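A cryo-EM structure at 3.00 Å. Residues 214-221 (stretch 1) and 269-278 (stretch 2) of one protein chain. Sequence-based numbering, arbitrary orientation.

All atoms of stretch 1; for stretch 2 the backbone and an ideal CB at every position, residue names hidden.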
# COMPACT_ATOMS: atom_id res chain seq x y z
N SER B 214 31.24 -25.88 2.55
CA SER B 214 31.57 -27.29 2.65
C SER B 214 30.36 -28.02 3.24
O SER B 214 29.27 -27.45 3.34
CB SER B 214 32.83 -27.48 3.49
OG SER B 214 33.75 -26.43 3.26
N ALA B 215 30.52 -29.28 3.63
CA ALA B 215 29.42 -30.04 4.22
C ALA B 215 29.91 -30.63 5.53
O ALA B 215 30.39 -31.76 5.58
CB ALA B 215 28.93 -31.11 3.26
N GLN B 216 29.79 -29.85 6.60
CA GLN B 216 30.24 -30.26 7.92
C GLN B 216 29.06 -30.80 8.73
O GLN B 216 27.96 -31.00 8.20
CB GLN B 216 30.94 -29.10 8.61
CG GLN B 216 32.07 -28.50 7.80
CD GLN B 216 32.84 -29.54 7.01
OE1 GLN B 216 32.67 -29.66 5.80
NE2 GLN B 216 33.68 -30.29 7.69
N PHE B 217 29.29 -31.03 10.02
CA PHE B 217 28.40 -31.75 10.92
C PHE B 217 26.94 -31.31 10.80
O PHE B 217 26.08 -32.15 10.48
CB PHE B 217 28.88 -31.62 12.37
CG PHE B 217 27.90 -32.13 13.39
CD1 PHE B 217 27.29 -33.36 13.24
CD2 PHE B 217 27.59 -31.36 14.50
CE1 PHE B 217 26.39 -33.82 14.19
CE2 PHE B 217 26.69 -31.82 15.45
CZ PHE B 217 26.09 -33.05 15.29
N PRO B 218 26.59 -30.04 11.03
CA PRO B 218 25.16 -29.68 11.05
C PRO B 218 24.56 -29.56 9.66
O PRO B 218 23.39 -29.88 9.45
CB PRO B 218 25.14 -28.33 11.79
CG PRO B 218 26.58 -28.05 12.19
CD PRO B 218 27.42 -28.84 11.25
N PHE B 219 25.37 -29.11 8.70
CA PHE B 219 24.89 -28.78 7.36
C PHE B 219 25.32 -29.80 6.31
O PHE B 219 25.41 -29.46 5.13
CB PHE B 219 25.36 -27.39 6.96
CG PHE B 219 25.40 -26.41 8.11
CD1 PHE B 219 24.29 -25.66 8.43
CD2 PHE B 219 26.56 -26.24 8.85
CE1 PHE B 219 24.33 -24.76 9.48
CE2 PHE B 219 26.60 -25.35 9.89
CZ PHE B 219 25.49 -24.61 10.21
N GLN B 220 25.60 -31.04 6.72
CA GLN B 220 26.07 -32.04 5.76
C GLN B 220 24.98 -32.50 4.80
O GLN B 220 25.31 -33.20 3.84
CB GLN B 220 26.64 -33.25 6.49
CG GLN B 220 25.77 -33.80 7.61
CD GLN B 220 26.52 -34.76 8.52
OE1 GLN B 220 27.33 -34.35 9.35
NE2 GLN B 220 26.25 -36.05 8.37
N ALA B 221 23.73 -32.15 5.03
CA ALA B 221 22.63 -32.70 4.24
C ALA B 221 22.29 -31.84 3.03
O ALA B 221 21.14 -31.50 2.78
CB ALA B 221 21.40 -32.89 5.13
N UNK B 269 36.37 -29.86 16.66
CA UNK B 269 35.36 -30.85 17.04
C UNK B 269 34.35 -31.07 15.93
O UNK B 269 33.95 -32.21 15.66
CB UNK B 269 34.64 -30.41 18.32
N UNK B 270 33.96 -30.00 15.22
CA UNK B 270 32.99 -30.17 14.14
C UNK B 270 33.60 -30.92 12.97
O UNK B 270 32.98 -31.83 12.42
CB UNK B 270 32.46 -28.81 13.67
N UNK B 271 34.83 -30.56 12.58
CA UNK B 271 35.48 -31.26 11.49
C UNK B 271 35.71 -32.73 11.80
O UNK B 271 35.57 -33.58 10.93
CB UNK B 271 36.81 -30.59 11.16
N UNK B 272 36.03 -33.05 13.05
CA UNK B 272 36.29 -34.45 13.37
C UNK B 272 35.00 -35.24 13.49
O UNK B 272 34.94 -36.40 13.04
CB UNK B 272 37.09 -34.56 14.67
N UNK B 273 33.95 -34.66 14.07
CA UNK B 273 32.66 -35.33 14.09
C UNK B 273 32.18 -35.61 12.68
O UNK B 273 31.72 -36.71 12.37
CB UNK B 273 31.63 -34.49 14.84
N UNK B 274 32.30 -34.62 11.78
CA UNK B 274 31.83 -34.85 10.42
C UNK B 274 32.76 -35.77 9.65
O UNK B 274 32.31 -36.50 8.77
CB UNK B 274 31.68 -33.52 9.68
N UNK B 275 34.05 -35.81 10.01
CA UNK B 275 34.95 -36.77 9.38
C UNK B 275 34.55 -38.20 9.73
O UNK B 275 34.41 -39.06 8.85
CB UNK B 275 36.40 -36.51 9.81
N UNK B 276 34.33 -38.46 11.02
CA UNK B 276 33.94 -39.80 11.45
C UNK B 276 32.58 -40.17 10.87
O UNK B 276 32.40 -41.26 10.30
CB UNK B 276 33.91 -39.89 12.98
N UNK B 277 31.60 -39.27 10.99
CA UNK B 277 30.25 -39.54 10.52
C UNK B 277 30.08 -39.31 9.02
O UNK B 277 28.96 -39.33 8.53
CB UNK B 277 29.26 -38.67 11.29
N UNK B 278 31.16 -39.05 8.30
CA UNK B 278 31.10 -39.08 6.86
C UNK B 278 31.77 -40.34 6.36
O UNK B 278 31.27 -40.98 5.43
CB UNK B 278 31.75 -37.84 6.26

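Stretch 2 is helical throughout, and stretch 1 is an irregular segment whose backbone passes closest at Phe217. No hydrogen bond joins the two.

Position 269 has nothing of stretch 1 within 5.5 Å of its ideal CB. Contact sets no preference. It is Thr269, whose side chain stays clear of stretch 1.

At position 270 CA-to-CB points sideways. The ideal CB lies 4.7 Å from Phe217 CB. A small or medium apolar side chain would suit, such as alanine, valine or cysteine. The residue is Cys270, with chi1 in t. Its SG packs 3.6 Å from Phe217 CB, 3.7 Å from Gln216 CB and 4.0 Å from Pro218 CD, so one sulfur touches three consecutive residues.

Position 271 points away, with its ideal CB near the end of the Gln216 side chain. The helical angles suit many residues. It is Gly271, which makes only a slight contact through its backbone.

Position 272 is out of reach, and stretch 1 does not restrict it. It is Met272.

Position 273 points toward stretch 1, its ideal CB 4.6 Å from Phe217 CG. Alanine, serine, threonine or valine could fit beside the ring. It is Thr273, chi1 in p. This rotamer turns OG1 back to the helix, 2.8 Å from Thr269 O and 2.7 Å from Cys270 O. OG1 also lies 3.7 Å from Phe217 CB and meets the ring obliquely.

Position 274 is the tightest. Its ideal CB is 3.5 Å from Phe217 N and 3.9 Å from Gln216 C. A small side chain suits best: alanine, serine or threonine, with the carbonyl Ala215 O nearby, which could favor a hydroxyl. It is Thr274, chi1 in t. CB sits 3.4 Å from Phe217 N. OG1 is 3.5 Å from Ala215 O, while CG2 lies on the Gln216 side chain.

Position 275 points away from stretch 1, which offers it no partner. It is Ala275.

Position 276 is likewise free of stretch 1. It is Val276.

Position 277 points toward stretch 1, but more loosely. The Gln220 side chain and the Phe217 ring lie near, and a medium or long side chain, especially an apolar one, would suit. It is Leu277, chi1 in m and chi2 in t. Leu277 CD1 comes to 4.6 Å from Phe217 CE1, a loose approach to the ring, and stretch 1 covers part of the residue.

At position 278 an ideal CB would lie only 2.9 Å from the carbonyl O of 274, a clash within the helix. Glycine fits best, and the residue is Gly278.

Stretch 2 (269-278) TCGMTTAVLG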
# COMPACT_ATOMS: atom_id res chain seq x y z
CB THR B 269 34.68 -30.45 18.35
OG1 THR B 269 34.00 -31.59 18.90
CG2 THR B 269 33.66 -29.33 18.15
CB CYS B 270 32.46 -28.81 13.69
SG CYS B 270 31.32 -28.92 12.29
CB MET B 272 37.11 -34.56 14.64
CG MET B 272 38.59 -34.43 14.39
SD MET B 272 39.15 -35.47 13.04
CE MET B 272 38.72 -37.09 13.67
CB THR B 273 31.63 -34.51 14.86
OG1 THR B 273 31.61 -33.17 14.35
CG2 THR B 273 31.95 -34.50 16.34
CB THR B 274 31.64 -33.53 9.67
OG1 THR B 274 30.98 -33.78 8.43
CG2 THR B 274 32.96 -32.88 9.40
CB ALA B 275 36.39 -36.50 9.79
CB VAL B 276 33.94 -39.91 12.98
CG1 VAL B 276 33.61 -41.32 13.41
CG2 VAL B 276 35.29 -39.50 13.53
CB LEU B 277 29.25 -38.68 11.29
CG LEU B 277 29.27 -38.87 12.81
CD1 LEU B 277 28.19 -38.03 13.47
CD2 LEU B 277 29.11 -40.33 13.18
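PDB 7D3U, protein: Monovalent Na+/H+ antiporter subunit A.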